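Side-chain contacts in L-hydantoinase (Arthrobacter aurescens, PDB 1GKR), which hydrolyses the cyclic amide ring of hydantoins, preferring aryl-substituted ones, with two zinc ions in each subunit of a homotetramer: residues L357-L360 with V361-C365; M293-R296 with L297-L301; E165-E168 with I169-I173. All blocks are in the same frame, centred on the assembly; numbering follows the deposited sequence.

Interaction 1: L357-L360 with V361-C365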
loop_
_atom_site.group_PDB
_atom_site.type_symbol
_atom_site.label_atom_id
_atom_site.label_comp_id
_atom_site.label_asym_id
_atom_site.label_seq_id
_atom_site.Cartn_x
_atom_site.Cartn_y
_atom_site.Cartn_z
ATOM N N LEU A 357 18.492 20.134 -17.329
ATOM C CA LEU A 357 18.418 21.547 -17.010
ATOM C C LEU A 357 16.997 21.907 -16.619
ATOM O O LEU A 357 16.783 22.679 -15.685
ATOM C CB LEU A 357 18.839 22.399 -18.207
ATOM C CG LEU A 357 20.309 22.807 -18.259
ATOM C CD1 LEU A 357 20.654 23.412 -19.605
ATOM C CD2 LEU A 357 20.564 23.801 -17.157
ATOM N N GLU A 358 16.028 21.338 -17.330
ATOM C CA GLU A 358 14.629 21.628 -17.070
ATOM C C GLU A 358 14.228 21.276 -15.658
ATOM O O GLU A 358 13.519 22.034 -15.003
ATOM C CB GLU A 358 13.726 20.888 -18.060
ATOM C CG GLU A 358 13.859 21.354 -19.508
ATOM C CD GLU A 358 14.843 20.524 -20.313
ATOM O OE1 GLU A 358 15.891 20.121 -19.758
ATOM O OE2 GLU A 358 14.570 20.282 -21.510
ATOM N N ARG A 359 14.676 20.122 -15.182
ATOM C CA ARG A 359 14.331 19.707 -13.833
ATOM C C ARG A 359 15.044 20.580 -12.794
ATOM O O ARG A 359 14.461 20.951 -11.769
ATOM C CB ARG A 359 14.692 18.243 -13.634
ATOM C CG ARG A 359 14.528 17.802 -12.209
ATOM C CD ARG A 359 13.524 16.694 -12.099
ATOM N NE ARG A 359 12.157 17.158 -12.274
ATOM C CZ ARG A 359 11.183 16.402 -12.772
ATOM N NH1 ARG A 359 11.426 15.152 -13.150
ATOM N NH2 ARG A 359 9.958 16.890 -12.886
ATOM N N LEU A 360 16.304 20.909 -13.073
ATOM C CA LEU A 360 17.089 21.744 -12.177
ATOM C C LEU A 360 16.373 23.059 -11.947
ATOM O O LEU A 360 16.260 23.520 -10.817
ATOM C CB LEU A 360 18.473 22.012 -12.766
ATOM C CG LEU A 360 19.448 22.781 -11.868
ATOM C CD1 LEU A 360 20.871 22.386 -12.196
ATOM C CD2 LEU A 360 19.259 24.269 -12.046
ATOM N N VAL A 361 15.889 23.668 -13.018
ATOM C CA VAL A 361 15.185 24.933 -12.878
ATOM C C VAL A 361 13.887 24.773 -12.090
ATOM O O VAL A 361 13.460 25.682 -11.378
ATOM C CB VAL A 361 14.892 25.554 -14.262
ATOM C CG1 VAL A 361 13.829 26.635 -14.163
ATOM C CG2 VAL A 361 16.166 26.149 -14.803
ATOM N N GLU A 362 13.271 23.604 -12.202
ATOM C CA GLU A 362 12.027 23.347 -11.499
ATOM C C GLU A 362 12.221 23.275 -9.991
ATOM O O GLU A 362 11.469 23.903 -9.231
ATOM C CB GLU A 362 11.397 22.041 -11.979
ATOM C CG GLU A 362 10.012 21.814 -11.411
ATOM C CD GLU A 362 9.446 20.456 -11.759
ATOM O OE1 GLU A 362 10.201 19.461 -11.651
ATOM O OE2 GLU A 362 8.247 20.384 -12.119
ATOM N N VAL A 363 13.230 22.518 -9.559
ATOM C CA VAL A 363 13.489 22.354 -8.129
ATOM C C VAL A 363 14.292 23.486 -7.456
ATOM O O VAL A 363 14.247 23.633 -6.226
ATOM C CB VAL A 363 14.214 21.026 -7.850
ATOM C CG1 VAL A 363 13.435 19.874 -8.421
ATOM C CG2 VAL A 363 15.595 21.067 -8.431
ATOM N N MET A 364 15.017 24.278 -8.248
ATOM C CA MET A 364 15.819 25.362 -7.696
ATOM C C MET A 364 15.242 26.742 -7.913
ATOM O O MET A 364 15.715 27.703 -7.301
ATOM C CB MET A 364 17.250 25.323 -8.249
ATOM C CG MET A 364 18.019 24.137 -7.750
ATOM S SD MET A 364 19.740 24.126 -8.201
ATOM C CE MET A 364 20.451 25.022 -6.830
ATOM N N CYS A 365 14.229 26.854 -8.772
ATOM C CA CYS A 365 13.625 28.152 -9.042
ATOM C C CYS A 365 12.113 28.167 -8.930
ATOM O O CYS A 365 11.549 28.866 -8.094
ATOM C CB CYS A 365 14.005 28.634 -10.442
ATOM S SG CYS A 365 15.767 28.535 -10.836
#

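Interaction 2: M293-R296 with L297-L301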
loop_
_atom_site.group_PDB
_atom_site.type_symbol
_atom_site.label_atom_id
_atom_site.label_comp_id
_atom_site.label_asym_id
_atom_site.label_seq_id
_atom_site.Cartn_x
_atom_site.Cartn_y
_atom_site.Cartn_z
ATOM N N MET A 293 22.496 4.822 -0.830
ATOM C CA MET A 293 21.311 5.667 -0.769
ATOM C C MET A 293 21.475 6.850 -1.693
ATOM O O MET A 293 20.500 7.337 -2.283
ATOM C CB MET A 293 21.058 6.138 0.655
ATOM C CG MET A 293 20.776 4.993 1.578
ATOM S SD MET A 293 20.343 5.448 3.240
ATOM C CE MET A 293 18.526 5.139 3.210
ATOM N N ASN A 294 22.717 7.302 -1.829
ATOM C CA ASN A 294 23.014 8.425 -2.698
ATOM C C ASN A 294 22.533 8.160 -4.139
ATOM O O ASN A 294 21.958 9.036 -4.781
ATOM C CB ASN A 294 24.509 8.714 -2.690
ATOM C CG ASN A 294 24.853 9.943 -3.483
ATOM O OD1 ASN A 294 24.841 11.051 -2.958
ATOM N ND2 ASN A 294 25.133 9.763 -4.771
ATOM N N ILE A 295 22.767 6.957 -4.652
ATOM C CA ILE A 295 22.322 6.625 -6.004
ATOM C C ILE A 295 20.814 6.829 -6.131
ATOM O O ILE A 295 20.350 7.494 -7.052
ATOM C CB ILE A 295 22.653 5.162 -6.351
ATOM C CG1 ILE A 295 24.164 4.992 -6.461
ATOM C CG2 ILE A 295 22.007 4.771 -7.652
ATOM C CD1 ILE A 295 24.593 3.570 -6.296
ATOM N N ARG A 296 20.060 6.249 -5.201
ATOM C CA ARG A 296 18.606 6.368 -5.189
ATOM C C ARG A 296 18.184 7.828 -5.224
ATOM O O ARG A 296 17.336 8.226 -6.017
ATOM C CB ARG A 296 18.044 5.730 -3.927
ATOM C CG ARG A 296 17.991 4.226 -3.935
ATOM C CD ARG A 296 16.593 3.764 -4.317
ATOM N NE ARG A 296 15.590 3.995 -3.271
ATOM C CZ ARG A 296 15.715 3.587 -2.006
ATOM N NH1 ARG A 296 16.808 2.934 -1.611
ATOM N NH2 ARG A 296 14.736 3.812 -1.137
ATOM N N LEU A 297 18.778 8.618 -4.342
ATOM C CA LEU A 297 18.479 10.038 -4.245
ATOM C C LEU A 297 18.556 10.716 -5.603
ATOM O O LEU A 297 17.648 11.470 -5.983
ATOM C CB LEU A 297 19.465 10.698 -3.290
ATOM C CG LEU A 297 18.943 11.380 -2.028
ATOM C CD1 LEU A 297 17.857 10.566 -1.366
ATOM C CD2 LEU A 297 20.121 11.574 -1.085
ATOM N N TRP A 298 19.633 10.446 -6.339
ATOM C CA TRP A 298 19.812 11.051 -7.655
ATOM C C TRP A 298 18.732 10.650 -8.651
ATOM O O TRP A 298 18.364 11.442 -9.522
ATOM C CB TRP A 298 21.180 10.717 -8.224
ATOM C CG TRP A 298 22.259 11.652 -7.776
ATOM C CD1 TRP A 298 23.237 11.406 -6.841
ATOM C CD2 TRP A 298 22.524 12.958 -8.294
ATOM N NE1 TRP A 298 24.096 12.474 -6.758
ATOM C CE2 TRP A 298 23.685 13.442 -7.636
ATOM C CE3 TRP A 298 21.896 13.767 -9.253
ATOM C CZ2 TRP A 298 24.234 14.701 -7.908
ATOM C CZ3 TRP A 298 22.438 15.021 -9.527
ATOM C CH2 TRP A 298 23.600 15.475 -8.855
ATOM N N GLU A 299 18.232 9.424 -8.534
ATOM C CA GLU A 299 17.169 8.971 -9.423
ATOM C C GLU A 299 15.888 9.714 -9.062
ATOM O O GLU A 299 15.180 10.235 -9.918
ATOM C CB GLU A 299 16.933 7.480 -9.256
ATOM C CG GLU A 299 17.954 6.598 -9.927
ATOM C CD GLU A 299 17.707 5.126 -9.634
ATOM O OE1 GLU A 299 16.526 4.701 -9.694
ATOM O OE2 GLU A 299 18.691 4.400 -9.350
ATOM N N GLN A 300 15.601 9.764 -7.773
ATOM C CA GLN A 300 14.409 10.437 -7.305
ATOM C C GLN A 300 14.397 11.896 -7.736
ATOM O O GLN A 300 13.343 12.448 -8.056
ATOM C CB GLN A 300 14.330 10.328 -5.787
ATOM C CG GLN A 300 14.384 8.899 -5.298
ATOM C CD GLN A 300 14.211 8.804 -3.809
ATOM O OE1 GLN A 300 14.917 9.472 -3.049
ATOM N NE2 GLN A 300 13.279 7.968 -3.374
ATOM N N LEU A 301 15.574 12.513 -7.757
ATOM C CA LEU A 301 15.683 13.913 -8.137
ATOM C C LEU A 301 15.237 14.107 -9.579
ATOM O O LEU A 301 14.305 14.856 -9.856
ATOM C CB LEU A 301 17.128 14.392 -7.986
ATOM C CG LEU A 301 17.429 15.861 -7.674
ATOM C CD1 LEU A 301 18.666 16.264 -8.449
ATOM C CD2 LEU A 301 16.275 16.757 -8.031
#

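Interaction 3: E165-E168 with I169-I173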
loop_
_atom_site.group_PDB
_atom_site.type_symbol
_atom_site.label_atom_id
_atom_site.label_comp_id
_atom_site.label_asym_id
_atom_site.label_seq_id
_atom_site.Cartn_x
_atom_site.Cartn_y
_atom_site.Cartn_z
ATOM N N GLU A 165 2.486 21.087 20.649
ATOM C CA GLU A 165 2.824 22.447 20.245
ATOM C C GLU A 165 2.925 22.499 18.727
ATOM O O GLU A 165 2.440 23.436 18.089
ATOM C CB GLU A 165 4.146 22.874 20.889
ATOM C CG GLU A 165 4.241 22.463 22.340
ATOM C CD GLU A 165 5.405 23.086 23.055
ATOM O OE1 GLU A 165 5.283 24.262 23.448
ATOM O OE2 GLU A 165 6.439 22.404 23.221
ATOM N N LEU A 166 3.560 21.478 18.155
ATOM C CA LEU A 166 3.707 21.388 16.711
ATOM C C LEU A 166 2.322 21.337 16.062
ATOM O O LEU A 166 2.079 21.980 15.041
ATOM C CB LEU A 166 4.497 20.137 16.329
ATOM C CG LEU A 166 4.749 19.955 14.825
ATOM C CD1 LEU A 166 5.495 21.160 14.262
ATOM C CD2 LEU A 166 5.543 18.696 14.601
ATOM N N PHE A 167 1.410 20.579 16.660
ATOM C CA PHE A 167 0.062 20.483 16.123
ATOM C C PHE A 167 -0.663 21.822 16.162
ATOM O O PHE A 167 -1.364 22.181 15.212
ATOM C CB PHE A 167 -0.754 19.455 16.893
ATOM C CG PHE A 167 -2.132 19.269 16.350
ATOM C CD1 PHE A 167 -2.324 18.695 15.097
ATOM C CD2 PHE A 167 -3.237 19.699 17.067
ATOM C CE1 PHE A 167 -3.599 18.552 14.561
ATOM C CE2 PHE A 167 -4.517 19.563 16.546
ATOM C CZ PHE A 167 -4.699 18.987 15.288
ATOM N N GLU A 168 -0.502 22.565 17.255
ATOM C CA GLU A 168 -1.166 23.866 17.367
ATOM C C GLU A 168 -0.598 24.835 16.339
ATOM O O GLU A 168 -1.318 25.677 15.795
ATOM C CB GLU A 168 -1.000 24.446 18.771
ATOM C CG GLU A 168 -1.681 23.622 19.839
ATOM C CD GLU A 168 -1.706 24.314 21.185
ATOM O OE1 GLU A 168 -0.632 24.781 21.649
ATOM O OE2 GLU A 168 -2.810 24.377 21.778
ATOM N N ILE A 169 0.700 24.711 16.075
ATOM C CA ILE A 169 1.353 25.569 15.103
ATOM C C ILE A 169 0.798 25.241 13.725
ATOM O O ILE A 169 0.513 26.144 12.949
ATOM C CB ILE A 169 2.872 25.368 15.133
ATOM C CG1 ILE A 169 3.413 25.874 16.468
ATOM C CG2 ILE A 169 3.534 26.082 13.954
ATOM C CD1 ILE A 169 4.916 25.675 16.646
ATOM N N PHE A 170 0.628 23.951 13.433
ATOM C CA PHE A 170 0.086 23.521 12.146
ATOM C C PHE A 170 -1.288 24.141 11.938
ATOM O O PHE A 170 -1.596 24.632 10.846
ATOM C CB PHE A 170 -0.045 22.004 12.090
ATOM C CG PHE A 170 1.219 21.286 11.674
ATOM C CD1 PHE A 170 2.449 21.933 11.679
ATOM C CD2 PHE A 170 1.175 19.945 11.319
ATOM C CE1 PHE A 170 3.616 21.245 11.337
ATOM C CE2 PHE A 170 2.330 19.256 10.976
ATOM C CZ PHE A 170 3.554 19.910 10.987
ATOM N N GLN A 171 -2.119 24.129 12.976
ATOM C CA GLN A 171 -3.442 24.726 12.848
ATOM C C GLN A 171 -3.361 26.220 12.589
ATOM O O GLN A 171 -4.087 26.728 11.737
ATOM C CB GLN A 171 -4.275 24.476 14.088
ATOM C CG GLN A 171 -4.502 23.022 14.365
ATOM C CD GLN A 171 -5.328 22.806 15.608
ATOM O OE1 GLN A 171 -5.073 23.411 16.660
ATOM N NE2 GLN A 171 -6.323 21.934 15.505
ATOM N N GLU A 172 -2.500 26.941 13.303
ATOM C CA GLU A 172 -2.408 28.375 13.039
ATOM C C GLU A 172 -1.967 28.612 11.599
ATOM O O GLU A 172 -2.567 29.421 10.895
ATOM C CB GLU A 172 -1.425 29.069 13.981
ATOM C CG GLU A 172 -2.069 29.762 15.179
ATOM C CD GLU A 172 -3.093 30.828 14.793
ATOM O OE1 GLU A 172 -2.749 31.763 14.037
ATOM O OE2 GLU A 172 -4.249 30.728 15.257
ATOM N N ILE A 173 -0.924 27.903 11.167
ATOM C CA ILE A 173 -0.404 28.040 9.810
ATOM C C ILE A 173 -1.485 27.800 8.763
ATOM O O ILE A 173 -1.555 28.514 7.757
ATOM C CB ILE A 173 0.752 27.053 9.538
ATOM C CG1 ILE A 173 1.944 27.380 10.435
ATOM C CG2 ILE A 173 1.167 27.136 8.088
ATOM C CD1 ILE A 173 2.472 28.793 10.254
#

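Interaction 1: L357-L360 with V361-C365
Arg-359 and Glu-362 form an i to i+3 salt bridge on helix 357-372, while Leu-360 and Met-364, one residue further apart, pack on a different side of the same, largely buried helix segment. The two charged side chains run side by side and point the same way. The guanidinium offers its NE and NH2 edge, and both nitrogens settle on a single carboxylate oxygen: NE to OE1 of Glu-362 at 3.1 Å, NH2 to that same OE1 at 2.9 Å. The NH2 bond arrives on the syn side of the carboxylate, and the two flat groups are only 12° from coplanar. Arg-359 gets there because CG stands anti to the backbone nitrogen (chi1 172°) and the chain then bends at chi2 and chi3, bringing NE and NH2 across to Glu-362, which meets them on a straight, extended chain. The remaining nitrogen, NH1, goes to the carbonyl of Glu-302, near the end of helix 291-303, and together these bonds hold the guanidinium in its orientation. OE2 of Glu-362 has a long, weak ion pair with Lys-367.

In the amidohydrolase TIM-barrel fold this helix packs on strand 51-62 and helix 341-350 through its apolar side. There Leu-360 sends CD2 to within 3.9 Å of SD of Met-364, the two chains crossing at a slant. Leu-360 also packs on Met-345 and Leu-346 of helix 341-350 and on Met-53 of strand 51-62.

Underneath, the backbone runs on i to i+4 bonds, such as Val-363 N to Arg-359 O at 3.0 Å, then widens into a pi-type turn at 362-365. Met-364 lies in that turn, its side chain about 11 Å from the side chain of the zinc ligand His-60.

Interaction 2: M293-R296 with L297-L301
Helix 291-303, one of the outer helices of the metallo-dependent hydrolase barrel, carries this contact, in which Asn-294 meets Trp-298 and Ile-295 meets Glu-299 one turn on. Asn-294 and Trp-298 lie side by side, pointing the same way. The asparagine amide comes up to the pyrrole edge of the indole, near CD1 and NE1, with its plane turned 64° from that of the ring. With chi1 at -175°, the Asn-294 side chain extends toward the next turn, where the indole stands. The indole is held from outside the pair: NE1 gives its hydrogen to the carbonyl of Leu-268, and Arg-354 makes a cation-pi contact with the ring.

On the more exposed side, the CG2 branch of Ile-295 lies alongside the extended chain of Glu-299, 3.7 Å from its OE2. This is van der Waals contact of a methyl group with a carboxylate oxygen.

Gln-300 packs along the carbonyl of Arg-296 before its amide NE2 leaves the helix for Glu-247 and the carbonyl of Pro-243. Arg-296, bent at chi2 and chi3, turns to the same neighbour, helix 243-254, where NH2 makes a salt bridge with Asp-244; its NE stays 6.5 Å from OE1 of Glu-299, so the two opposite charges are near without touching.

The backbone is regular, with Leu-297 N to Met-293 O at 3.0 Å and Gln-300 N to Arg-296 O at 2.9 Å; a second, weak bond runs from Glu-299 N to Arg-296 O. Buried Leu-297, Trp-298 and Leu-301 against exposed Glu-299 make up the amphipathic pattern of a helix on the outside of a TIM barrel, although the exposed Ile-295 is itself apolar.

Interaction 3: E165-E168 with I169-I173
Gln-171 touches Phe-167 one helical turn back. Its CB lies 3.6 Å from the carbonyl oxygen of Glu-168. CG, beside the backbone nitrogen at chi1 -61°, then swings over one face of the Phe-167 ring, 4.3 Å from the centroid and 20° off the normal, a CH-pi contact offset toward the rim. CD follows at 3.5 Å from CE2 of Phe-167, and at the tip NE2 comes near CE2 and CZ of that ring, the amide tilted 43° against it. OE1 turns to a hydrogen bond with Gln-196 of a neighbouring subunit, whose Phe-215 also meets the Phe-167 ring.

A second CH-pi contact is directed into the subunit: CG of Leu-166 sits over a face of Phe-170, 4.3 Å from its centroid, and CD1 of Leu-166 reaches CE1 of Phe-170 at 3.5 Å. Phe-170 packs further on Leu-227 of helix 214-231 and Ile-180 of strand 179-182.

Helix 163-176 thus joins the barrel wall to a subunit interface. Both CH-pi contacts are probably mostly dispersive, and the glutamine supplies CH groups to its own helix and an amide oxygen to the other subunit.

All three contacts lie along single helices of the amidohydrolase domain, yet their surroundings differ. Interaction 1 is the most buried, and its ionic pair sits on the same helix as an apolar side packed on strand 51-62 and helix 341-350. Interaction 2 is partly buried, with two exposed residues, and sends its polar ends to adjoining parts of its own chain. Interaction 3, also partly buried, relies on CH-pi packing and is the one that touches another subunit. Interactions 1 and 2 meet directly, CD of Arg-359 lying against the carbonyl oxygen of Leu-301, and both pack on Met-345 of helix 341-350. Interaction 3 stands apart, its nearest atoms about 19 Å from interaction 1 and about 21 Å from interaction 2.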